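Local coordinates for protein GCN5-related N-acetyltransferase (Sphaerobacter thermophilus, PDB 3TT2) that probably acts as an acyltransferase, moving an acetyl or related acyl group onto an acceptor, as in other GCN5-related N-acetyltransferases, at residues F13-P18 with E60-V65; A71-D76 with T102-W107; P167-G172 with L268-G273; T174-V179 with L225-D230. One frame throughout, in Å; residues are numbered along the deposited sequence.

Contact 1: F13-P18 with E60-V65; sequences FIARAP and EAVLVV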
# COMPACT_ATOMS: atom_id res chain seq x y z
N PHE A 13 -19.38 8.47 24.18
CA PHE A 13 -18.73 8.42 22.87
C PHE A 13 -19.68 8.38 21.67
O PHE A 13 -20.58 7.53 21.59
CB PHE A 13 -17.73 7.26 22.81
CG PHE A 13 -16.53 7.47 23.68
CD1 PHE A 13 -16.58 7.19 25.03
CD2 PHE A 13 -15.36 7.96 23.13
CE1 PHE A 13 -15.48 7.39 25.83
CE2 PHE A 13 -14.25 8.16 23.92
CZ PHE A 13 -14.31 7.87 25.27
N ILE A 14 -19.45 9.29 20.74
CA ILE A 14 -20.28 9.44 19.55
C ILE A 14 -19.50 9.00 18.32
O ILE A 14 -18.39 9.47 18.08
CB ILE A 14 -20.77 10.90 19.37
CG1 ILE A 14 -22.17 11.09 19.98
CG2 ILE A 14 -20.77 11.33 17.90
CD1 ILE A 14 -22.28 10.87 21.49
N ALA A 15 -20.09 8.10 17.56
CA ALA A 15 -19.50 7.67 16.31
C ALA A 15 -20.23 8.38 15.18
O ALA A 15 -21.45 8.46 15.19
CB ALA A 15 -19.62 6.17 16.16
N ARG A 16 -19.48 8.91 14.22
CA ARG A 16 -20.07 9.72 13.17
C ARG A 16 -19.17 9.71 11.94
O ARG A 16 -17.97 9.43 12.05
CB ARG A 16 -20.29 11.15 13.68
CG ARG A 16 -19.53 12.22 12.93
CD ARG A 16 -19.76 13.60 13.49
NE ARG A 16 -18.62 14.07 14.26
CZ ARG A 16 -17.57 14.69 13.73
NH1 ARG A 16 -17.53 14.90 12.42
NH2 ARG A 16 -16.56 15.09 14.49
N ALA A 17 -19.72 10.03 10.77
CA ALA A 17 -18.92 10.11 9.56
C ALA A 17 -17.95 11.28 9.65
O ALA A 17 -18.31 12.36 10.10
CB ALA A 17 -19.80 10.26 8.35
N PRO A 18 -16.70 11.08 9.21
CA PRO A 18 -15.75 12.20 9.17
C PRO A 18 -16.06 13.27 8.11
O PRO A 18 -16.53 12.97 7.01
CB PRO A 18 -14.42 11.51 8.86
CG PRO A 18 -14.80 10.28 8.18
CD PRO A 18 -16.05 9.81 8.86
N GLU A 60 -17.62 5.42 3.69
CA GLU A 60 -16.37 4.64 3.84
C GLU A 60 -15.42 4.92 5.04
O GLU A 60 -14.34 4.35 5.11
CB GLU A 60 -15.61 4.61 2.52
CG GLU A 60 -16.38 3.82 1.49
CD GLU A 60 -15.99 4.12 0.06
OE1 GLU A 60 -14.84 4.54 -0.20
OE2 GLU A 60 -16.86 3.93 -0.83
N ALA A 61 -15.81 5.80 5.96
CA ALA A 61 -14.96 6.07 7.12
C ALA A 61 -15.80 6.31 8.36
O ALA A 61 -16.97 6.69 8.26
CB ALA A 61 -14.05 7.23 6.85
N VAL A 62 -15.20 6.10 9.52
CA VAL A 62 -15.89 6.37 10.78
C VAL A 62 -14.99 7.12 11.75
O VAL A 62 -13.78 6.91 11.76
CB VAL A 62 -16.44 5.08 11.44
CG1 VAL A 62 -15.31 4.24 12.01
CG2 VAL A 62 -17.45 5.40 12.53
N LEU A 63 -15.57 8.01 12.55
CA LEU A 63 -14.83 8.75 13.58
C LEU A 63 -15.50 8.61 14.94
O LEU A 63 -16.67 8.97 15.10
CB LEU A 63 -14.73 10.22 13.20
CG LEU A 63 -14.23 11.18 14.27
CD1 LEU A 63 -12.84 10.76 14.67
CD2 LEU A 63 -14.22 12.60 13.73
N VAL A 64 -14.78 8.08 15.93
CA VAL A 64 -15.32 8.02 17.28
C VAL A 64 -14.89 9.29 18.00
O VAL A 64 -13.71 9.53 18.22
CB VAL A 64 -14.83 6.77 18.07
CG1 VAL A 64 -15.35 6.80 19.49
CG2 VAL A 64 -15.29 5.50 17.39
N VAL A 65 -15.86 10.13 18.36
CA VAL A 65 -15.53 11.37 19.01
C VAL A 65 -15.60 11.19 20.51
O VAL A 65 -16.57 10.63 21.04
CB VAL A 65 -16.42 12.54 18.54
CG1 VAL A 65 -16.21 13.77 19.43
CG2 VAL A 65 -16.10 12.86 17.10

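Contact 2: A71-D76 with T102-W107; sequences AAAYAD and TWLVQW. With SO4 (sulfate ion), chain I.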
# COMPACT_ATOMS: atom_id res chain seq x y z
N ALA A 71 -10.73 13.34 18.73
CA ALA A 71 -10.97 12.08 18.04
C ALA A 71 -10.35 10.92 18.82
O ALA A 71 -9.13 10.79 18.94
CB ALA A 71 -10.36 12.15 16.65
N ALA A 72 -11.22 10.03 19.28
CA ALA A 72 -10.82 8.89 20.09
C ALA A 72 -10.30 7.77 19.21
O ALA A 72 -9.32 7.12 19.53
CB ALA A 72 -11.99 8.41 20.93
N ALA A 73 -10.99 7.55 18.10
CA ALA A 73 -10.61 6.50 17.16
C ALA A 73 -11.12 6.81 15.76
O ALA A 73 -12.07 7.58 15.59
CB ALA A 73 -11.11 5.14 17.64
N TYR A 74 -10.47 6.23 14.76
CA TYR A 74 -10.87 6.42 13.38
C TYR A 74 -10.50 5.23 12.52
O TYR A 74 -9.44 4.64 12.71
CB TYR A 74 -10.23 7.69 12.83
CG TYR A 74 -10.18 7.79 11.32
CD1 TYR A 74 -9.08 7.34 10.61
CD2 TYR A 74 -11.23 8.37 10.61
CE1 TYR A 74 -9.03 7.45 9.23
CE2 TYR A 74 -11.18 8.49 9.22
CZ TYR A 74 -10.08 8.03 8.53
OH TYR A 74 -10.02 8.14 7.16
N ALA A 75 -11.36 4.92 11.55
CA ALA A 75 -11.05 3.92 10.54
C ALA A 75 -11.62 4.27 9.16
O ALA A 75 -12.66 4.92 9.04
CB ALA A 75 -11.51 2.55 10.98
N ASP A 76 -10.91 3.85 8.12
CA ASP A 76 -11.42 3.93 6.74
C ASP A 76 -11.23 2.58 6.02
O ASP A 76 -10.44 1.76 6.47
CB ASP A 76 -10.77 5.10 5.97
CG ASP A 76 -9.25 4.93 5.75
OD1 ASP A 76 -8.72 3.80 5.82
OD2 ASP A 76 -8.59 5.96 5.47
N THR A 102 -12.09 -2.94 19.46
CA THR A 102 -13.04 -4.00 19.11
C THR A 102 -14.20 -3.43 18.29
O THR A 102 -14.65 -4.03 17.32
CB THR A 102 -13.62 -4.70 20.37
OG1 THR A 102 -12.62 -5.52 20.99
CG2 THR A 102 -14.81 -5.57 20.00
N TRP A 103 -14.66 -2.25 18.69
CA TRP A 103 -15.76 -1.61 18.01
C TRP A 103 -15.43 -1.34 16.54
O TRP A 103 -16.20 -1.72 15.65
CB TRP A 103 -16.12 -0.32 18.72
CG TRP A 103 -17.43 0.22 18.32
CD1 TRP A 103 -18.63 -0.02 18.93
CD2 TRP A 103 -17.70 1.08 17.22
NE1 TRP A 103 -19.63 0.65 18.27
CE2 TRP A 103 -19.08 1.33 17.21
CE3 TRP A 103 -16.90 1.67 16.23
CZ2 TRP A 103 -19.69 2.16 16.26
CZ3 TRP A 103 -17.50 2.49 15.30
CH2 TRP A 103 -18.88 2.73 15.32
N LEU A 104 -14.29 -0.70 16.27
CA LEU A 104 -13.85 -0.45 14.90
C LEU A 104 -13.79 -1.72 14.08
O LEU A 104 -14.17 -1.74 12.90
CB LEU A 104 -12.45 0.16 14.87
CG LEU A 104 -12.27 1.55 15.47
CD1 LEU A 104 -10.87 2.03 15.20
CD2 LEU A 104 -13.30 2.49 14.86
N VAL A 105 -13.30 -2.79 14.70
CA VAL A 105 -13.16 -4.05 14.01
C VAL A 105 -14.50 -4.52 13.48
O VAL A 105 -14.64 -4.79 12.29
CB VAL A 105 -12.54 -5.10 14.92
CG1 VAL A 105 -12.68 -6.49 14.30
CG2 VAL A 105 -11.08 -4.77 15.16
N GLN A 106 -15.50 -4.58 14.36
CA GLN A 106 -16.83 -5.04 13.96
C GLN A 106 -17.48 -4.07 12.97
O GLN A 106 -18.16 -4.49 12.06
CB GLN A 106 -17.72 -5.32 15.18
CG GLN A 106 -19.17 -5.73 14.83
CD GLN A 106 -19.50 -7.21 15.06
OE1 GLN A 106 -18.63 -8.08 14.96
NE2 GLN A 106 -20.77 -7.49 15.36
N TRP A 107 -17.24 -2.77 13.14
CA TRP A 107 -17.70 -1.77 12.18
C TRP A 107 -17.32 -2.13 10.74
O TRP A 107 -18.12 -2.04 9.82
CB TRP A 107 -17.12 -0.39 12.51
CG TRP A 107 -17.47 0.66 11.49
CD1 TRP A 107 -18.64 1.35 11.40
CD2 TRP A 107 -16.65 1.13 10.40
NE1 TRP A 107 -18.60 2.22 10.33
CE2 TRP A 107 -17.39 2.11 9.70
CE3 TRP A 107 -15.35 0.83 9.96
CZ2 TRP A 107 -16.90 2.78 8.59
CZ3 TRP A 107 -14.85 1.50 8.85
CH2 TRP A 107 -15.63 2.46 8.17
S SO4 I . -10.14 -2.93 23.03
O1 SO4 I . -10.16 -4.39 23.21
O2 SO4 I . -8.81 -2.44 22.64
O3 SO4 I . -11.11 -2.57 22.00
O4 SO4 I . -10.52 -2.25 24.26

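Contact 3: P167-G172 with L268-G273; sequences PEWPEG and LQEVFG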
# COMPACT_ATOMS: atom_id res chain seq x y z
N PRO A 167 24.00 1.85 -12.43
CA PRO A 167 23.40 0.55 -12.68
C PRO A 167 24.37 -0.29 -13.46
O PRO A 167 24.99 0.26 -14.37
CB PRO A 167 22.21 0.90 -13.57
CG PRO A 167 21.87 2.31 -13.19
CD PRO A 167 23.20 2.94 -13.02
N GLU A 168 24.54 -1.56 -13.13
CA GLU A 168 25.29 -2.44 -13.99
C GLU A 168 24.27 -3.27 -14.76
O GLU A 168 23.67 -4.21 -14.22
CB GLU A 168 26.19 -3.36 -13.17
CG GLU A 168 27.34 -2.67 -12.45
CD GLU A 168 28.29 -3.66 -11.75
OE1 GLU A 168 28.10 -4.89 -11.92
OE2 GLU A 168 29.21 -3.20 -11.04
N TRP A 169 24.11 -2.96 -16.04
CA TRP A 169 23.12 -3.66 -16.84
C TRP A 169 23.70 -4.93 -17.46
O TRP A 169 24.79 -4.94 -18.04
CB TRP A 169 22.53 -2.76 -17.93
CG TRP A 169 21.62 -1.75 -17.42
CD1 TRP A 169 21.94 -0.52 -17.03
CD2 TRP A 169 20.20 -1.87 -17.26
NE1 TRP A 169 20.82 0.17 -16.61
CE2 TRP A 169 19.73 -0.65 -16.74
CE3 TRP A 169 19.28 -2.89 -17.49
CZ2 TRP A 169 18.39 -0.42 -16.45
CZ3 TRP A 169 17.95 -2.66 -17.20
CH2 TRP A 169 17.51 -1.43 -16.69
N PRO A 170 22.94 -6.01 -17.35
CA PRO A 170 23.25 -7.34 -17.87
C PRO A 170 23.50 -7.24 -19.37
O PRO A 170 22.87 -6.39 -19.97
CB PRO A 170 21.96 -8.11 -17.61
CG PRO A 170 21.24 -7.35 -16.57
CD PRO A 170 21.56 -5.93 -16.83
N GLU A 171 24.36 -8.08 -19.96
CA GLU A 171 24.62 -7.97 -21.39
C GLU A 171 23.34 -8.07 -22.22
O GLU A 171 22.59 -9.06 -22.11
CB GLU A 171 25.60 -9.05 -21.85
CG GLU A 171 26.99 -8.95 -21.21
CD GLU A 171 27.97 -10.07 -21.63
OE1 GLU A 171 27.52 -11.15 -22.11
OE2 GLU A 171 29.20 -9.87 -21.47
N GLY A 172 23.09 -7.07 -23.06
CA GLY A 172 21.97 -7.12 -24.00
C GLY A 172 20.67 -6.51 -23.52
O GLY A 172 19.66 -6.60 -24.21
N LEU A 268 16.17 -0.69 -10.29
CA LEU A 268 16.06 0.10 -9.10
C LEU A 268 17.15 1.16 -9.05
O LEU A 268 16.87 2.33 -8.84
CB LEU A 268 16.09 -0.79 -7.86
CG LEU A 268 14.76 -1.43 -7.46
CD1 LEU A 268 14.93 -2.24 -6.18
CD2 LEU A 268 13.65 -0.39 -7.29
N GLN A 269 18.40 0.74 -9.25
CA GLN A 269 19.53 1.67 -9.23
C GLN A 269 19.36 2.81 -10.23
O GLN A 269 19.63 3.97 -9.91
CB GLN A 269 20.85 0.92 -9.46
CG GLN A 269 21.30 0.12 -8.25
CD GLN A 269 22.55 -0.74 -8.52
OE1 GLN A 269 22.81 -1.18 -9.65
NE2 GLN A 269 23.33 -0.99 -7.45
N GLU A 270 18.89 2.49 -11.43
CA GLU A 270 18.59 3.52 -12.43
C GLU A 270 17.47 4.50 -12.01
O GLU A 270 17.62 5.72 -12.19
CB GLU A 270 18.27 2.88 -13.78
CG GLU A 270 18.09 3.86 -14.92
CD GLU A 270 19.35 4.10 -15.74
OE1 GLU A 270 19.59 5.26 -16.13
OE2 GLU A 270 20.10 3.13 -16.01
N VAL A 271 16.38 3.97 -11.44
CA VAL A 271 15.27 4.81 -10.96
C VAL A 271 15.74 5.74 -9.86
O VAL A 271 15.38 6.91 -9.83
CB VAL A 271 14.07 3.99 -10.44
CG1 VAL A 271 12.91 4.87 -10.18
CG2 VAL A 271 13.64 3.03 -11.46
N PHE A 272 16.58 5.22 -8.97
CA PHE A 272 17.15 6.03 -7.91
C PHE A 272 18.01 7.16 -8.47
O PHE A 272 18.05 8.26 -7.93
CB PHE A 272 17.95 5.15 -6.94
CG PHE A 272 17.08 4.20 -6.16
CD1 PHE A 272 15.72 4.35 -6.14
CD2 PHE A 272 17.65 3.16 -5.43
CE1 PHE A 272 14.93 3.49 -5.41
CE2 PHE A 272 16.86 2.29 -4.69
CZ PHE A 272 15.50 2.45 -4.69
N GLY A 273 18.70 6.90 -9.56
CA GLY A 273 19.51 7.94 -10.15
C GLY A 273 18.64 9.06 -10.65
O GLY A 273 18.98 10.22 -10.48

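Contact 4: T174-V179 with L225-D230; sequences TARTFV and LAVETD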
# COMPACT_ATOMS: atom_id res chain seq x y z
N THR A 174 19.13 -2.86 -21.62
CA THR A 174 19.42 -1.48 -21.27
C THR A 174 18.14 -0.79 -20.83
O THR A 174 17.05 -1.31 -21.03
CB THR A 174 20.07 -0.64 -22.44
OG1 THR A 174 19.10 -0.35 -23.45
CG2 THR A 174 21.27 -1.34 -23.07
N ALA A 175 18.29 0.37 -20.21
CA ALA A 175 17.16 1.16 -19.74
C ALA A 175 16.47 1.89 -20.87
O ALA A 175 17.13 2.43 -21.77
CB ALA A 175 17.64 2.17 -18.72
N ARG A 176 15.15 1.94 -20.81
CA ARG A 176 14.36 2.75 -21.72
C ARG A 176 13.35 3.49 -20.92
O ARG A 176 12.57 2.88 -20.20
CB ARG A 176 13.63 1.89 -22.75
CG ARG A 176 12.69 2.67 -23.67
CD ARG A 176 11.92 1.73 -24.57
NE ARG A 176 10.91 2.39 -25.40
CZ ARG A 176 11.09 2.71 -26.69
NH1 ARG A 176 12.24 2.48 -27.30
NH2 ARG A 176 10.09 3.28 -27.37
N THR A 177 13.37 4.80 -21.02
CA THR A 177 12.38 5.63 -20.37
C THR A 177 11.08 5.44 -21.13
O THR A 177 11.07 5.45 -22.36
CB THR A 177 12.83 7.10 -20.42
OG1 THR A 177 14.06 7.24 -19.69
CG2 THR A 177 11.77 8.00 -19.83
N PHE A 178 9.99 5.27 -20.38
CA PHE A 178 8.67 5.11 -20.96
C PHE A 178 8.35 6.28 -21.90
O PHE A 178 8.46 7.44 -21.51
CB PHE A 178 7.65 5.08 -19.84
CG PHE A 178 6.23 5.02 -20.31
CD1 PHE A 178 5.65 3.82 -20.68
CD2 PHE A 178 5.45 6.17 -20.36
CE1 PHE A 178 4.32 3.75 -21.10
CE2 PHE A 178 4.13 6.11 -20.77
CZ PHE A 178 3.56 4.90 -21.14
N VAL A 179 7.93 5.97 -23.11
CA VAL A 179 7.57 7.01 -24.07
C VAL A 179 6.07 7.04 -24.34
O VAL A 179 5.56 6.21 -25.07
CB VAL A 179 8.27 6.73 -25.42
CG1 VAL A 179 7.80 7.71 -26.50
CG2 VAL A 179 9.78 6.76 -25.24
N LEU A 225 11.83 0.99 -18.22
CA LEU A 225 11.60 -0.30 -18.80
C LEU A 225 12.97 -0.92 -19.06
O LEU A 225 13.84 -0.28 -19.64
CB LEU A 225 10.86 -0.14 -20.12
CG LEU A 225 9.66 0.80 -20.17
CD1 LEU A 225 8.99 0.74 -21.55
CD2 LEU A 225 8.65 0.48 -19.09
N ALA A 226 13.18 -2.16 -18.62
CA ALA A 226 14.33 -2.91 -19.09
C ALA A 226 13.96 -3.50 -20.44
O ALA A 226 12.93 -4.17 -20.59
CB ALA A 226 14.73 -3.97 -18.11
N VAL A 227 14.78 -3.21 -21.44
CA VAL A 227 14.47 -3.58 -22.80
C VAL A 227 15.62 -4.35 -23.43
O VAL A 227 16.76 -3.89 -23.42
CB VAL A 227 14.14 -2.34 -23.64
CG1 VAL A 227 14.02 -2.68 -25.09
CG2 VAL A 227 12.86 -1.74 -23.14
N GLU A 228 15.29 -5.53 -23.96
CA GLU A 228 16.27 -6.36 -24.64
C GLU A 228 16.55 -5.78 -26.01
O GLU A 228 15.64 -5.61 -26.82
CB GLU A 228 15.76 -7.79 -24.76
CG GLU A 228 16.66 -8.69 -25.60
CD GLU A 228 16.31 -10.18 -25.49
OE1 GLU A 228 15.31 -10.60 -26.14
OE2 GLU A 228 17.03 -10.91 -24.76
N THR A 229 17.82 -5.48 -26.26
CA THR A 229 18.25 -4.74 -27.44
C THR A 229 17.90 -5.43 -28.77
O THR A 229 17.42 -4.79 -29.71
CB THR A 229 19.76 -4.48 -27.39
OG1 THR A 229 20.07 -3.71 -26.23
CG2 THR A 229 20.21 -3.75 -28.64
N ASP A 230 18.14 -6.73 -28.85
CA ASP A 230 17.87 -7.47 -30.08
C ASP A 230 16.39 -7.48 -30.46
O ASP A 230 16.02 -7.22 -31.60
CB ASP A 230 18.41 -8.89 -29.97
CG ASP A 230 19.93 -8.95 -30.03
OD1 ASP A 230 20.56 -8.02 -29.49
OD2 ASP A 230 20.48 -9.92 -30.61

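Contact 1: F13-P18 with E60-V65
Ile14 and Arg16 meet Val65 and Leu63 as hydrogen-bonded pairs of an antiparallel ladder, with Ala15 and Val64 as the non-hydrogen-bonded pair between them. Ile14 N gives its hydrogen to Val65 O at 3.2 Å, and Val65 N returns one to Ile14 O. The same exchange ties Arg16 N to Leu63 O at 2.9 Å and Leu63 N to Arg16 O at 2.8 Å. Between the two rings of bonds, Ala15 CA passes 3.3 Å from Leu63 O, a CA-H...O contact.

Arg16 carries the side-chain part. Its chain lies beside Leu63, pointing the same way, and bends at chi3 (105°), which sets the direction of the guanidinium. That group takes Leu63 CD2 over one face, 3.5 Å from Arg16 NH2, and NH2 also approaches Val65 CG2. Asp22 is the second-shell partner: its carboxylate forms a salt bridge with Arg16 NH1. An alanine here would probably leave Asp22 without its counter-charge and uncover the methyls of Leu63 and Val65.

At the two ends side chains pack. Phe13 CD2 rests 3.8 Å from Val64 CG1, while Pro18 CG packs 3.4 Å from Ala61 CB just past the end of the ladder.

Strand 14-16 is the outermost strand on this flank, and strand 61-65 passes the pairing on to strand 71-80 through Val62 and Val64. Helix 100-115 lies over the side holding Ala15 and Val62: Trp103 touches Ala15, and Leu104 and Trp107 touch Val62.

Contact 2: A71-D76 with T102-W107
Ala73 and Ala75 of strand 71-76 receive Leu104 and Trp107 from a helix whose first turn belongs to the likely acyl-CoA phosphate site of a GNAT domain. The helix runs nearly along the strand, their axes 22° apart and 9.2 Å at closest approach. The side chains that meet between them are all apolar, though Leu104 and Trp107 also touch the backbone carbonyls of Tyr74 and Ala75. Leu104 reaches down with CG anti to its carbonyl carbon (chi1 -65°) and spreads its two methyls over the strand. CD1 of Leu104 sits 4.0 Å from Ala73 CB and 3.9 Å from Tyr74 O, while CD2 faces Ala75 CB at 4.3 Å. One turn on, Trp107 holds CG anti to its backbone N (chi1 175°) and brings the six-membered end of the indole to Ala75, with CZ3 4.1 Å from its CB. Upstream, Ala72 and Ala73 both face Val64 in a classic beta bulge.

Tyr74 points away from the helix. Its OH bonds Asp76 OD2 at 3.1 Å, meeting the carboxylate oxygen on its anti side and well out of plane, and Trp52 NE1 also bonds this hydroxyl.

At the start of the helix a sulfate ion, probably from the crystallisation liquor, takes a hydrogen bond from Thr102 N to sulfate O3 (2.7 Å) and another from Gly99 N. Backbone amides gathering an anion at a helix N-terminus are consistent with the pyrophosphate-binding loop of GNAT enzymes, which carries the R/Q-x-x-G-x-G/A signature and leads from strand 84-91 into helix 100-115.

Contact 3: P167-G172 with L268-G273
Pro167 and Trp169 belong to the linker between strands 148-159 and 173-177, and here it lies against Gln269 and Glu270 of helix 263-278, a surface contact in the second acetyltransferase-like part of the chain. The polar link is a single side-chain bond: Trp169 NE1 donates to Glu270 OE2 at 3.1 Å, with an N-H...O angle of 158°. The oxygen sits at the edge of the indole, close to its plane, and is met almost in line with its C-O bond; the ring and carboxylate planes are 37° apart. Glu270 arrives there because its chain, with CG anti to the backbone N, bends at chi2 (95°) and so turns CD toward the linker.

Pro167 fills the corner beside this bond and crosses Glu270 at about a right angle. Its CG is 3.4 Å from Glu270 OE2, 3.5 Å from Glu270 N and 3.7 Å from Glu270 CB, so the ring lies against both the carboxylate and the helix backbone. From the neighbouring position on the helix, Gln269 OE1 comes within 3.5 Å of Pro167 CA, packing rather than bonding.

Beyond the bond, the indole reaches down to Ala226 on strand 223-228 and to Ala266 and Leu267 of the same helix. An alanine in place of Trp169 would probably leave Glu270 OE2 without its N-H partner and open a gap against Ala226 and Leu267. Glu270 also touches Leu224, so helix, linker and strand 223-228 meet round this tryptophan.

Contact 4: T174-V179 with L225-D230
Thr174 and Arg176 pair with Val227 and Leu225 across two antiparallel strands, and the backbone supplies all four hydrogen bonds. Thr174 N bonds Val227 O at 3.1 Å and Val227 N bonds Thr174 O at 3.0 Å. Arg176 N reaches Leu225 O at 2.8 Å, and Leu225 N is held by Arg176 O at the same length. Ala175 and Ala226 form the non-hydrogen-bonded pair between, their CA atoms 5.0 Å apart. The strand axes make an angle of 125°, a pronounced twist away from strict antiparallel.

The apolar contacts gather on the side that Thr174, Arg176, Leu225 and Val227 share. Val227 CG2, set anti to its carbonyl carbon, meets Arg176 CB at 3.7 Å and lies 3.9 Å from Arg176 CD. Leu225 CD1 lies 4.3 Å from Arg176 CD and brushes Phe178 CA just beyond the strand.

This pairing forms the outer flank of the second acetyltransferase-like part: strand 173-177 is the outermost strand there, and strand 223-228 continues to strand 233-243. The side bearing Ala175 and Ala226 turns to helix 263-278, where Glu270 touches Ala175 and Leu267 touches Ala226, with Trp169 of the preceding loop touching both alanines.

Charge enters through Arg176, whose chain runs extended to NE (chi3 175°). NE makes a salt bridge with Asp183 OD2, which also takes a hydrogen bond from Val179 N, so one acid ties the arginine to the turn behind the strand.

Aromatic packing follows at Phe178, whose ring meets that of Trp223 edge to face; Thr187 of helix 184-194 also touches Phe178.

Overall arrangement
Contacts 1 and 4 are both edge-strand ladders with an arginine salt-bridged to a nearby aspartate, and they stand on opposite sides of the chain's centre, about 49 Å between centres. Each is partly buried. Contact 2 is the buried one, packing of leucine and tryptophan on a strand of alanines, and it shares a sheet with contact 1, strand 61-65 being neighbour to strand 71-80. Contact 3 lies at the surface and rests on a side-chain hydrogen bond. Contact 4 is nested inside the loop that contact 3 closes; Gly172 O probably accepts a hydrogen bond from Thr229 N, and Trp169 packs on Ala175. In both halves a helix lies against the strands near the edge pair.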